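Local coordinates for protein salicylaldehyde dehydrogenase NahF (Pseudomonas putida, PDB 4JZ6) that oxidises aldehydes and probably converts salicylaldehyde to salicylate with NAD(+), a step in the degradation of naphthalene, at residues Thr36-His41 with Ser45-Glu50; Lys98-Met103 with Ala109-Ala114; Ala104-Ala109 with Pro195-Leu200; Pro164-Ala169 with Glu396-Ile401. All blocks are in the same frame, centred on the assembly; numbering follows the deposited sequence.

Contact 1 of 4, residues Thr36-His41 with Ser45-Glu50; sequences TFERKH and SEVMTE
Thr36 reaches across to Glu50 near the start of strand 36-40, away from the hairpin turn: Thr36 OG1 donates to Glu50 OE2 at 3.2 Å, on the lone pair that faces away from the other carboxylate oxygen. Glu50 gets there fully extended, with CG anti to its backbone N (chi1 -176°), and its OE1 bonds to His17, a residue left from the tag. The side chain of Phe37 leaves the backbone away from strand 47-52, but its carbonyl O lies 3.6 Å from Glu50 CA in a CA-H...O contact. Glu38, in a non-hydrogen-bonded pair with Glu50, lays its carboxylate across Val47 at about a right angle, OE2 lying 3.8 Å from Val47 CG2. Next comes the hydrogen-bonded pair of Arg39 and Thr49, whose N-H...O bond (Arg39 N to Thr49 O, 2.8 Å) is nearly straight at 168°. Arg39 O then accepts from Met48 N and, weakly, from Thr49 N; two residues facing one make a classic beta bulge. The register has therefore slipped by one when Lys40 meets Val47. Finally, His41 N donates to Glu46 O at 2.8 Å, and its imidazole runs alongside Met48, whose CE sits 3.4 Å from His41 CD2. Strand 36-40 is an edge strand of a four-stranded sheet within this chain, beside strand 47-52; the guanidinium of Arg39 bonds to Val345 O and Glu106 O, the Thr49 hydroxyl to the Glu106 carboxylate of helix 96-107, and both residues pack on Pro195 of helix 195-208.

Contact 2 of 4, residues Lys98-Met103 with Ala109-Ala114; sequences KFIEVM and ASALWA. With NK (salicylaldehyde), chain B.
Trp113 takes the methyl of Met103 obliquely, CE lying 3.9 Å from Trp113 CD1, while the rim of the indole meets two other groups near its own plane. One is Ala109 CB; the other is the hydroxyl oxygen of the bound salicylaldehyde, OAF, 3.5 Å from Trp113 CZ2. The ring also stacks with Phe296, and its NE1 donates to Asn166 O, so the rotation of the indole is fixed by a bond as well as by packing. Its CG stands anti to the backbone N (chi1 177°), which carries the ring from the start of its helix to the substrate pocket. Two successive helices, 96-107 and 111-130, meet here across a short connection; Ser110 is the N-cap of the second, its OG accepting a weak bond from Trp113 N. Met103 packs between them: bent at chi3 (50°), it brings CE to 3.6 Å from Ala114 CA and also against Ala109 CB. One turn earlier, Ile100 lies over the small residues of the second helix, with CD1 3.9 Å from Ala114 CB and CG2 near Ala111 CB. The backbones join through Ala109 N, which donates to Met103 O at 3.3 Å. A water molecule bridges the same gap, giving one hydrogen to Ile100 O and the other to Ala109 O, 2.7 Å away.

Contact 3 of 4, residues Ala104-Ala109 with Pro195-Leu200; sequences AMEVGA and PATHAL
The first turn of helix 195-208 offers its backbone N-H groups at Ala196 and Thr197 to a carboxylate from another helix, that of Glu106 near the end of helix 96-107. The acid thus serves the helix start from outside. Its two oxygens divide the work. Glu106 OE2 accepts from Ala196 N at 2.8 Å, on the syn side and 20° out of the carboxylate plane. Glu106 OE1 takes two donors: the hydroxyl Thr197 OG1 at 2.6 Å, nearly along the C-O bond, and the amide Thr197 N at 3.0 Å, which approaches from above the plane. Thr197 can use both because its OG1 lies beside its own backbone N (chi1 -40°). The Glu106 chain runs extended beyond CG, sliding past Thr197 in the opposite direction, and crosses Pro195 obliquely. Packing round the acid is close, with OE2 3.1 Å from Pro195 CD and equally near Ala196 CB. Thr49, on strand 47-52, adds its hydroxyl to OE2. A leucine in place of Glu106 would probably leave the Ala196 and Thr197 amides and the Thr197 hydroxyl without their shared acceptor inside the protein. All four touching residues are buried, and with three donors from one helix start and a fourth from Thr49 the carboxylate is probably ionised, its negative charge favoured by the positive end of the helix dipole.

Contact 4 of 4, residues Pro164-Ala169 with Glu396-Ile401; sequences PWNGTA and ETFGPI. With NK (salicylaldehyde), chain B.
Phe398 meets Trp165 through aromatic packing: the six-membered ring of the indole and the phenyl ring have centroids 5.9 Å apart and planes at 80°. Trp165 CH2 comes to the edge of the phenyl ring, near its plane, 3.8 Å from Phe398 CD2, as the two side chains slide past each other in opposite directions. Asn166 CB lies over one face of the indole, offset toward the rim. The second kind of contact is amide against ring edge. Asn166 ND2 lies 3.6 Å from Phe398 CZ, its amide plane turned 46° from the ring; the hydrogen bond of ND2 goes to Gln299 O instead. Asn166 can face the phenyl because its CG sits between the backbone N and the carbonyl carbon (chi1 55°). Two hydrogen bonds within the 164-169 loop shape it: Thr168 OG1 donates to Trp165 O at 2.6 Å, and Gly167 N gives a weak bond to Asn166 OD1. At the ligand, Gly167 CA is 3.1 Å from the salicylaldehyde hydroxyl OAF, where a side chain would collide. Reducing Phe398 to an alanine would probably open a gap beside the indole and leave the Asn166 amide without its wall on that side. Pro-Trp-Asn facing Glu-Thr-Phe-Gly-Pro recalls the catalytic centre of aldehyde dehydrogenases, in which such an asparagine helps form the oxyanion hole, as Asn166 probably does here.

Overall arrangement
Two contacts touch the salicylaldehyde and two lie farther from it. Contacts 2 and 4, with centres about 14 Å apart, meet where Trp113 NE1 donates to Asn166 O at 2.9 Å, joining two residues of one ligand pocket; the side chain of Asn166 is also about 9 Å from that of Glu267, the predicted active-site residue. Contact 3 shares Ala109 and helix 96-107 with contact 2, their centres only about 8 Å apart, and reaches contact 4 through Thr197 and Thr168. Contact 1 is more remote from the substrate: it touches contact 3, where Thr49 OG1 bonds to Glu106 OE2 at 2.7 Å, but not contacts 2 or 4.

Contact 1 of 4, residues Thr36-His41 with Ser45-Glu50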
loop_
_atom_site.group_PDB
_atom_site.type_symbol
_atom_site.label_atom_id
_atom_site.label_comp_id
_atom_site.label_asym_id
_atom_site.label_seq_id
_atom_site.Cartn_x
_atom_site.Cartn_y
_atom_site.Cartn_z
ATOM N N THR A 36 28.390 5.569 -22.300
ATOM C CA THR A 36 27.483 6.701 -22.184
ATOM C C THR A 36 26.223 6.511 -23.017
ATOM O O THR A 36 26.096 5.541 -23.768
ATOM C CB THR A 36 28.166 8.013 -22.604
ATOM O OG1 THR A 36 28.730 7.859 -23.910
ATOM C CG2 THR A 36 29.267 8.371 -21.627
ATOM N N PHE A 37 25.286 7.440 -22.855
ATOM C CA PHE A 37 24.100 7.516 -23.697
ATOM C C PHE A 37 23.740 8.984 -23.845
ATOM O O PHE A 37 24.108 9.801 -22.999
ATOM C CB PHE A 37 22.932 6.731 -23.093
ATOM C CG PHE A 37 22.322 7.372 -21.874
ATOM C CD1 PHE A 37 21.225 8.213 -21.987
ATOM C CD2 PHE A 37 22.833 7.116 -20.614
ATOM C CE1 PHE A 37 20.656 8.796 -20.862
ATOM C CE2 PHE A 37 22.269 7.690 -19.486
ATOM C CZ PHE A 37 21.178 8.530 -19.610
ATOM N N GLU A 38 23.020 9.322 -24.908
ATOM C CA GLU A 38 22.733 10.724 -25.192
ATOM C C GLU A 38 21.253 11.070 -25.125
ATOM O O GLU A 38 20.389 10.217 -25.320
ATOM C CB GLU A 38 23.293 11.116 -26.558
ATOM C CG GLU A 38 24.811 11.101 -26.633
ATOM C CD GLU A 38 25.320 11.297 -28.042
ATOM O OE1 GLU A 38 24.569 10.968 -28.989
ATOM O OE2 GLU A 38 26.464 11.780 -28.201
ATOM N N ARG A 39 20.980 12.334 -24.821
ATOM C CA ARG A 39 19.649 12.896 -24.953
ATOM C C ARG A 39 19.716 13.881 -26.111
ATOM O O ARG A 39 20.202 15.002 -25.954
ATOM C CB ARG A 39 19.227 13.600 -23.661
ATOM C CG ARG A 39 17.984 14.474 -23.775
ATOM C CD ARG A 39 16.814 13.733 -24.403
ATOM N NE ARG A 39 15.581 14.520 -24.387
ATOM C CZ ARG A 39 14.561 14.321 -25.221
ATOM N NH1 ARG A 39 14.631 13.368 -26.142
ATOM N NH2 ARG A 39 13.473 15.075 -25.144
ATOM N N LYS A 40 19.269 13.447 -27.286
ATOM C CA LYS A 40 19.234 14.331 -28.441
ATOM C C LYS A 40 17.915 15.092 -28.437
ATOM O O LYS A 40 16.902 14.588 -27.950
ATOM C CB LYS A 40 19.370 13.543 -29.746
ATOM C CG LYS A 40 20.637 12.709 -29.881
ATOM C CD LYS A 40 20.542 11.819 -31.114
ATOM C CE LYS A 40 21.680 10.811 -31.190
ATOM N NZ LYS A 40 21.422 9.774 -32.238
ATOM N N HIS A 41 17.936 16.309 -28.968
ATOM C CA HIS A 41 16.722 17.094 -29.134
ATOM C C HIS A 41 15.776 16.346 -30.068
ATOM O O HIS A 41 16.192 15.866 -31.126
ATOM C CB HIS A 41 17.069 18.464 -29.713
ATOM C CG HIS A 41 15.918 19.422 -29.751
ATOM N ND1 HIS A 41 15.089 19.545 -30.843
ATOM C CD2 HIS A 41 15.469 20.308 -28.832
ATOM C CE1 HIS A 41 14.176 20.470 -30.597
ATOM N NE2 HIS A 41 14.384 20.947 -29.384
ATOM N N SER A 45 17.676 16.791 -33.514
ATOM C CA SER A 45 18.600 15.665 -33.339
ATOM C C SER A 45 19.936 16.073 -32.717
ATOM O O SER A 45 20.823 15.238 -32.542
ATOM C CB SER A 45 18.819 14.894 -34.649
ATOM O OG SER A 45 17.603 14.370 -35.149
ATOM N N GLU A 46 20.074 17.353 -32.380
ATOM C CA GLU A 46 21.300 17.852 -31.767
ATOM C C GLU A 46 21.460 17.291 -30.354
ATOM O O GLU A 46 20.492 17.198 -29.597
ATOM C CB GLU A 46 21.308 19.385 -31.733
ATOM C CG GLU A 46 21.163 20.066 -33.106
ATOM C CD GLU A 46 22.436 20.048 -33.947
ATOM O OE1 GLU A 46 23.392 20.785 -33.613
ATOM O OE2 GLU A 46 22.474 19.304 -34.952
ATOM N N VAL A 47 22.686 16.915 -30.002
ATOM C CA VAL A 47 22.957 16.354 -28.679
ATOM C C VAL A 47 22.801 17.405 -27.582
ATOM O O VAL A 47 23.525 18.396 -27.560
ATOM C CB VAL A 47 24.383 15.764 -28.597
ATOM C CG1 VAL A 47 24.655 15.201 -27.199
ATOM C CG2 VAL A 47 24.580 14.699 -29.664
ATOM N N MET A 48 21.858 17.186 -26.672
ATOM C CA MET A 48 21.665 18.107 -25.562
ATOM C C MET A 48 22.507 17.703 -24.348
ATOM O O MET A 48 23.156 18.549 -23.722
ATOM C CB MET A 48 20.180 18.211 -25.179
ATOM C CG MET A 48 19.280 18.864 -26.231
ATOM S SD MET A 48 19.977 20.379 -26.932
ATOM C CE MET A 48 18.569 21.069 -27.791
ATOM N N THR A 49 22.494 16.410 -24.023
ATOM C CA THR A 49 23.228 15.898 -22.865
ATOM C C THR A 49 23.833 14.518 -23.131
ATOM O O THR A 49 23.189 13.652 -23.727
ATOM C CB THR A 49 22.314 15.802 -21.624
ATOM O OG1 THR A 49 21.599 17.030 -21.461
ATOM C CG2 THR A 49 23.124 15.512 -20.365
ATOM N N GLU A 50 25.077 14.328 -22.700
ATOM C CA GLU A 50 25.708 13.014 -22.719
ATOM C C GLU A 50 25.851 12.545 -21.272
ATOM O O GLU A 50 26.466 13.226 -20.454
ATOM C CB GLU A 50 27.070 13.075 -23.412
ATOM C CG GLU A 50 27.765 11.732 -23.564
ATOM C CD GLU A 50 29.126 11.840 -24.249
ATOM O OE1 GLU A 50 29.534 12.965 -24.618
ATOM O OE2 GLU A 50 29.797 10.796 -24.421
#

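Contact 2 of 4, residues Lys98-Met103 with Ala109-Ala114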
loop_
_atom_site.group_PDB
_atom_site.type_symbol
_atom_site.label_atom_id
_atom_site.label_comp_id
_atom_site.label_asym_id
_atom_site.label_seq_id
_atom_site.Cartn_x
_atom_site.Cartn_y
_atom_site.Cartn_z
ATOM N N LYS A 98 19.726 28.063 -14.222
ATOM C CA LYS A 98 20.270 26.849 -14.836
ATOM C C LYS A 98 19.172 25.813 -15.082
ATOM O O LYS A 98 19.138 25.164 -16.130
ATOM C CB LYS A 98 21.403 26.261 -13.982
ATOM C CG LYS A 98 22.049 24.994 -14.543
ATOM C CD LYS A 98 22.678 25.226 -15.910
ATOM C CE LYS A 98 23.834 26.222 -15.844
ATOM N NZ LYS A 98 24.115 26.862 -17.170
ATOM N N PHE A 99 18.274 25.668 -14.116
ATOM C CA PHE A 99 17.149 24.758 -14.268
ATOM C C PHE A 99 16.300 25.147 -15.466
ATOM O O PHE A 99 15.933 24.291 -16.278
ATOM C CB PHE A 99 16.292 24.727 -13.005
ATOM C CG PHE A 99 16.791 23.778 -11.962
ATOM C CD1 PHE A 99 16.643 22.411 -12.126
ATOM C CD2 PHE A 99 17.409 24.249 -10.817
ATOM C CE1 PHE A 99 17.107 21.531 -11.166
ATOM C CE2 PHE A 99 17.877 23.373 -9.851
ATOM C CZ PHE A 99 17.725 22.012 -10.024
ATOM N N ILE A 100 15.996 26.440 -15.570
ATOM C CA ILE A 100 15.213 26.956 -16.686
ATOM C C ILE A 100 15.890 26.573 -17.995
ATOM O O ILE A 100 15.250 26.037 -18.906
ATOM C CB ILE A 100 15.080 28.488 -16.616
ATOM C CG1 ILE A 100 14.428 28.912 -15.296
ATOM C CG2 ILE A 100 14.296 29.017 -17.813
ATOM C CD1 ILE A 100 12.961 29.222 -15.389
ATOM N N GLU A 101 17.195 26.825 -18.060
ATOM C CA GLU A 101 17.979 26.596 -19.266
ATOM C C GLU A 101 18.054 25.118 -19.638
ATOM O O GLU A 101 17.872 24.750 -20.803
ATOM C CB GLU A 101 19.388 27.158 -19.085
ATOM C CG GLU A 101 20.269 27.044 -20.315
ATOM C CD GLU A 101 21.729 27.252 -19.993
ATOM O OE1 GLU A 101 22.028 27.770 -18.895
ATOM O OE2 GLU A 101 22.582 26.888 -20.831
ATOM N N VAL A 102 18.320 24.275 -18.648
ATOM C CA VAL A 102 18.505 22.856 -18.902
ATOM C C VAL A 102 17.191 22.177 -19.269
ATOM O O VAL A 102 17.133 21.391 -20.218
ATOM C CB VAL A 102 19.157 22.154 -17.698
ATOM C CG1 VAL A 102 19.076 20.644 -17.845
ATOM C CG2 VAL A 102 20.606 22.605 -17.553
ATOM N N MET A 103 16.138 22.496 -18.522
ATOM C CA MET A 103 14.816 21.935 -18.785
ATOM C C MET A 103 14.299 22.343 -20.165
ATOM O O MET A 103 13.599 21.571 -20.829
ATOM C CB MET A 103 13.825 22.338 -17.688
ATOM C CG MET A 103 13.925 21.484 -16.436
ATOM S SD MET A 103 12.617 21.814 -15.228
ATOM C CE MET A 103 11.144 21.718 -16.248
ATOM N N ALA A 109 10.685 22.429 -22.053
ATOM C CA ALA A 109 9.884 23.154 -21.083
ATOM C C ALA A 109 10.042 24.651 -21.265
ATOM O O ALA A 109 11.158 25.150 -21.367
ATOM C CB ALA A 109 10.283 22.759 -19.675
ATOM N N SER A 110 8.921 25.362 -21.303
ATOM C CA SER A 110 8.937 26.818 -21.312
ATOM C C SER A 110 9.418 27.332 -19.965
ATOM O O SER A 110 9.420 26.597 -18.976
ATOM C CB SER A 110 7.541 27.363 -21.589
ATOM O OG SER A 110 6.640 26.985 -20.560
ATOM N N ALA A 111 9.825 28.596 -19.925
ATOM C CA ALA A 111 10.274 29.204 -18.676
ATOM C C ALA A 111 9.180 29.135 -17.604
ATOM O O ALA A 111 9.467 29.021 -16.415
ATOM C CB ALA A 111 10.702 30.636 -18.910
ATOM N N LEU A 112 7.927 29.213 -18.036
ATOM C CA LEU A 112 6.803 29.103 -17.120
ATOM C C LEU A 112 6.866 27.782 -16.352
ATOM O O LEU A 112 6.888 27.775 -15.122
ATOM C CB LEU A 112 5.480 29.212 -17.883
ATOM C CG LEU A 112 4.196 28.984 -17.078
ATOM C CD1 LEU A 112 4.006 30.068 -16.024
ATOM C CD2 LEU A 112 2.995 28.919 -17.995
ATOM N N TRP A 113 6.919 26.673 -17.089
ATOM C CA TRP A 113 6.887 25.329 -16.509
ATOM C C TRP A 113 8.171 25.008 -15.755
ATOM O O TRP A 113 8.145 24.350 -14.710
ATOM C CB TRP A 113 6.631 24.292 -17.614
ATOM C CG TRP A 113 6.650 22.843 -17.182
ATOM C CD1 TRP A 113 7.531 21.876 -17.586
ATOM C CD2 TRP A 113 5.738 22.198 -16.280
ATOM N NE1 TRP A 113 7.228 20.675 -16.987
ATOM C CE2 TRP A 113 6.131 20.846 -16.183
ATOM C CE3 TRP A 113 4.633 22.633 -15.541
ATOM C CZ2 TRP A 113 5.453 19.928 -15.376
ATOM C CZ3 TRP A 113 3.959 21.717 -14.739
ATOM C CH2 TRP A 113 4.369 20.383 -14.667
ATOM N N ALA A 114 9.294 25.474 -16.289
ATOM C CA ALA A 114 10.580 25.262 -15.638
ATOM C C ALA A 114 10.616 26.006 -14.313
ATOM O O ALA A 114 10.929 25.430 -13.271
ATOM C CB ALA A 114 11.717 25.721 -16.537
HETATM O OAH NK B . 1.453 14.708 -13.764
HETATM C CAD NK B . 2.626 14.874 -13.497
HETATM C CAA NK B . 2.911 15.848 -12.421
HETATM C CAC NK B . 2.268 15.781 -11.186
HETATM C CAG NK B . 2.570 16.725 -10.210
HETATM C CAI NK B . 3.485 17.729 -10.464
HETATM C CAE NK B . 4.117 17.801 -11.691
HETATM C CAB NK B . 3.829 16.858 -12.677
HETATM O OAF NK B . 4.431 16.886 -13.912
HETATM O O HOH W 1 12.455 26.958 -19.794
#

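Contact 3 of 4, residues Ala104-Ala109 with Pro195-Leu200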
loop_
_atom_site.group_PDB
_atom_site.type_symbol
_atom_site.label_atom_id
_atom_site.label_comp_id
_atom_site.label_asym_id
_atom_site.label_seq_id
_atom_site.Cartn_x
_atom_site.Cartn_y
_atom_site.Cartn_z
ATOM N N ALA A 104 14.655 23.549 -20.601
ATOM C CA ALA A 104 14.279 23.998 -21.932
ATOM C C ALA A 104 14.976 23.149 -22.992
ATOM O O ALA A 104 14.383 22.804 -24.015
ATOM C CB ALA A 104 14.607 25.470 -22.118
ATOM N N MET A 105 16.233 22.800 -22.739
ATOM C CA MET A 105 17.011 22.035 -23.707
ATOM C C MET A 105 16.586 20.572 -23.741
ATOM O O MET A 105 16.430 19.984 -24.813
ATOM C CB MET A 105 18.508 22.136 -23.399
ATOM C CG MET A 105 19.084 23.534 -23.567
ATOM S SD MET A 105 20.766 23.684 -22.925
ATOM C CE MET A 105 21.665 22.578 -24.019
ATOM N N GLU A 106 16.394 19.990 -22.563
ATOM C CA GLU A 106 16.168 18.552 -22.466
ATOM C C GLU A 106 14.738 18.120 -22.750
ATOM O O GLU A 106 14.520 17.137 -23.454
ATOM C CB GLU A 106 16.597 18.021 -21.098
ATOM C CG GLU A 106 18.084 18.103 -20.843
ATOM C CD GLU A 106 18.515 17.199 -19.716
ATOM O OE1 GLU A 106 17.892 17.252 -18.631
ATOM O OE2 GLU A 106 19.473 16.424 -19.921
ATOM N N VAL A 107 13.768 18.835 -22.188
ATOM C CA VAL A 107 12.385 18.377 -22.234
ATOM C C VAL A 107 11.423 19.419 -22.799
ATOM O O VAL A 107 10.212 19.333 -22.587
ATOM C CB VAL A 107 11.897 17.890 -20.843
ATOM C CG1 VAL A 107 12.844 16.835 -20.289
ATOM C CG2 VAL A 107 11.761 19.055 -19.869
ATOM N N GLY A 108 11.969 20.390 -23.526
ATOM C CA GLY A 108 11.170 21.406 -24.194
ATOM C C GLY A 108 10.235 22.178 -23.277
ATOM O O GLY A 108 9.122 22.537 -23.668
ATOM N N ALA A 109 10.685 22.429 -22.053
ATOM C CA ALA A 109 9.884 23.154 -21.083
ATOM C C ALA A 109 10.042 24.651 -21.265
ATOM O O ALA A 109 11.158 25.150 -21.367
ATOM C CB ALA A 109 10.283 22.759 -19.675
ATOM N N PRO A 195 18.565 13.723 -18.180
ATOM C CA PRO A 195 19.678 13.377 -17.290
ATOM C C PRO A 195 20.427 14.578 -16.711
ATOM O O PRO A 195 20.960 14.471 -15.605
ATOM C CB PRO A 195 20.596 12.552 -18.193
ATOM C CG PRO A 195 20.351 13.079 -19.534
ATOM C CD PRO A 195 18.894 13.440 -19.588
ATOM N N ALA A 196 20.477 15.692 -17.432
ATOM C CA ALA A 196 21.160 16.874 -16.916
ATOM C C ALA A 196 20.382 17.497 -15.764
ATOM O O ALA A 196 20.967 17.950 -14.779
ATOM C CB ALA A 196 21.387 17.893 -18.017
ATOM N N THR A 197 19.060 17.512 -15.890
ATOM C CA THR A 197 18.206 18.092 -14.864
ATOM C C THR A 197 18.238 17.277 -13.579
ATOM O O THR A 197 18.311 17.828 -12.480
ATOM C CB THR A 197 16.757 18.177 -15.338
ATOM O OG1 THR A 197 16.729 18.566 -16.712
ATOM C CG2 THR A 197 15.993 19.193 -14.509
ATOM N N HIS A 198 18.174 15.959 -13.725
ATOM C CA HIS A 198 18.196 15.064 -12.576
ATOM C C HIS A 198 19.572 15.016 -11.907
ATOM O O HIS A 198 19.682 14.849 -10.692
ATOM C CB HIS A 198 17.731 13.671 -12.991
ATOM C CG HIS A 198 16.265 13.593 -13.259
ATOM N ND1 HIS A 198 15.677 12.526 -13.901
ATOM C CD2 HIS A 198 15.259 14.451 -12.955
ATOM C CE1 HIS A 198 14.375 12.730 -13.987
ATOM N NE2 HIS A 198 14.096 13.890 -13.420
ATOM N N ALA A 199 20.626 15.164 -12.699
ATOM C CA ALA A 199 21.953 15.274 -12.121
ATOM C C ALA A 199 22.027 16.585 -11.340
ATOM O O ALA A 199 22.572 16.631 -10.235
ATOM C CB ALA A 199 23.008 15.227 -13.197
ATOM N N LEU A 200 21.455 17.642 -11.915
ATOM C CA LEU A 200 21.462 18.954 -11.281
ATOM C C LEU A 200 20.753 18.955 -9.930
ATOM O O LEU A 200 21.284 19.469 -8.942
ATOM C CB LEU A 200 20.844 20.015 -12.195
ATOM C CG LEU A 200 20.929 21.434 -11.619
ATOM C CD1 LEU A 200 22.371 21.783 -11.284
ATOM C CD2 LEU A 200 20.330 22.459 -12.566
#

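Contact 4 of 4, residues Pro164-Ala169 with Glu396-Ile401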
loop_
_atom_site.group_PDB
_atom_site.type_symbol
_atom_site.label_atom_id
_atom_site.label_comp_id
_atom_site.label_asym_id
_atom_site.label_seq_id
_atom_site.Cartn_x
_atom_site.Cartn_y
_atom_site.Cartn_z
ATOM N N PRO A 164 10.226 10.142 -13.647
ATOM C CA PRO A 164 10.123 10.422 -15.083
ATOM C C PRO A 164 10.658 11.810 -15.435
ATOM O O PRO A 164 11.357 12.419 -14.623
ATOM C CB PRO A 164 8.620 10.366 -15.329
ATOM C CG PRO A 164 8.048 10.888 -14.064
ATOM C CD PRO A 164 8.936 10.362 -12.965
ATOM N N TRP A 165 10.301 12.308 -16.617
ATOM C CA TRP A 165 10.940 13.486 -17.203
ATOM C C TRP A 165 10.044 14.732 -17.269
ATOM O O TRP A 165 10.535 15.829 -17.533
ATOM C CB TRP A 165 11.384 13.133 -18.620
ATOM C CG TRP A 165 10.261 12.507 -19.369
ATOM C CD1 TRP A 165 9.981 11.174 -19.465
ATOM C CD2 TRP A 165 9.222 13.190 -20.078
ATOM N NE1 TRP A 165 8.840 10.983 -20.209
ATOM C CE2 TRP A 165 8.354 12.204 -20.596
ATOM C CE3 TRP A 165 8.946 14.535 -20.340
ATOM C CZ2 TRP A 165 7.231 12.527 -21.356
ATOM C CZ3 TRP A 165 7.827 14.853 -21.092
ATOM C CH2 TRP A 165 6.987 13.855 -21.593
ATOM N N ASN A 166 8.741 14.573 -17.048
ATOM C CA ASN A 166 7.795 15.665 -17.304
ATOM C C ASN A 166 7.721 16.736 -16.214
ATOM O O ASN A 166 7.968 17.915 -16.475
ATOM C CB ASN A 166 6.404 15.119 -17.639
ATOM C CG ASN A 166 5.877 14.190 -16.575
ATOM O OD1 ASN A 166 6.649 13.597 -15.823
ATOM N ND2 ASN A 166 4.553 14.056 -16.500
ATOM N N GLY A 167 7.374 16.332 -14.998
ATOM C CA GLY A 167 7.526 17.203 -13.846
ATOM C C GLY A 167 8.979 17.093 -13.431
ATOM O O GLY A 167 9.301 16.674 -12.319
ATOM N N THR A 168 9.848 17.492 -14.355
ATOM C CA THR A 168 11.265 17.148 -14.351
ATOM C C THR A 168 11.964 17.326 -13.012
ATOM O O THR A 168 12.746 16.472 -12.594
ATOM C CB THR A 168 12.012 17.972 -15.400
ATOM O OG1 THR A 168 11.196 18.102 -16.571
ATOM C CG2 THR A 168 13.290 17.289 -15.767
ATOM N N ALA A 169 11.669 18.431 -12.340
ATOM C CA ALA A 169 12.315 18.742 -11.076
ATOM C C ALA A 169 11.481 18.303 -9.882
ATOM O O ALA A 169 11.984 17.627 -8.986
ATOM C CB ALA A 169 12.610 20.222 -10.995
ATOM N N GLU A 396 -4.915 7.545 -22.418
ATOM C CA GLU A 396 -4.113 8.731 -22.143
ATOM C C GLU A 396 -3.293 9.122 -23.366
ATOM O O GLU A 396 -2.684 8.272 -24.010
ATOM C CB GLU A 396 -3.190 8.492 -20.943
ATOM C CG GLU A 396 -2.480 9.739 -20.456
ATOM C CD GLU A 396 -1.652 9.496 -19.209
ATOM O OE1 GLU A 396 -1.546 10.422 -18.377
ATOM O OE2 GLU A 396 -1.103 8.380 -19.062
ATOM N N THR A 397 -3.285 10.412 -23.681
ATOM C CA THR A 397 -2.535 10.918 -24.822
ATOM C C THR A 397 -1.606 12.037 -24.367
ATOM O O THR A 397 -2.045 13.150 -24.101
ATOM C CB THR A 397 -3.480 11.464 -25.910
ATOM O OG1 THR A 397 -4.104 12.669 -25.448
ATOM C CG2 THR A 397 -4.557 10.438 -26.254
ATOM N N PHE A 398 -0.317 11.741 -24.274
ATOM C CA PHE A 398 0.645 12.710 -23.763
ATOM C C PHE A 398 1.008 13.739 -24.818
ATOM O O PHE A 398 2.014 13.596 -25.515
ATOM C CB PHE A 398 1.903 11.997 -23.260
ATOM C CG PHE A 398 2.143 12.169 -21.789
ATOM C CD1 PHE A 398 1.135 11.891 -20.872
ATOM C CD2 PHE A 398 3.371 12.611 -21.319
ATOM C CE1 PHE A 398 1.350 12.054 -19.515
ATOM C CE2 PHE A 398 3.592 12.774 -19.959
ATOM C CZ PHE A 398 2.580 12.496 -19.056
ATOM N N GLY A 399 0.189 14.778 -24.937
ATOM C CA GLY A 399 0.403 15.783 -25.961
ATOM C C GLY A 399 -0.558 16.953 -25.897
ATOM O O GLY A 399 -1.507 16.939 -25.109
ATOM N N PRO A 400 -0.302 17.982 -26.723
ATOM C CA PRO A 400 -1.148 19.175 -26.845
ATOM C C PRO A 400 -2.438 18.864 -27.609
ATOM O O PRO A 400 -2.773 19.526 -28.598
ATOM C CB PRO A 400 -0.274 20.135 -27.651
ATOM C CG PRO A 400 0.573 19.241 -28.495
ATOM C CD PRO A 400 0.866 18.043 -27.622
ATOM N N ILE A 401 -3.146 17.841 -27.144
ATOM C CA ILE A 401 -4.428 17.457 -27.710
ATOM C C ILE A 401 -5.364 17.130 -26.552
ATOM O O ILE A 401 -4.912 16.694 -25.492
ATOM C CB ILE A 401 -4.290 16.248 -28.667
ATOM C CG1 ILE A 401 -5.629 15.920 -29.329
ATOM C CG2 ILE A 401 -3.730 15.043 -27.940
ATOM C CD1 ILE A 401 -5.569 14.769 -30.318
HETATM O OAH NK B . 1.453 14.708 -13.764
HETATM C CAD NK B . 2.626 14.874 -13.497
HETATM C CAA NK B . 2.911 15.848 -12.421
HETATM C CAC NK B . 2.268 15.781 -11.186
HETATM C CAG NK B . 2.570 16.725 -10.210
HETATM C CAI NK B . 3.485 17.729 -10.464
HETATM C CAE NK B . 4.117 17.801 -11.691
HETATM C CAB NK B . 3.829 16.858 -12.677
HETATM O OAF NK B . 4.431 16.886 -13.912
#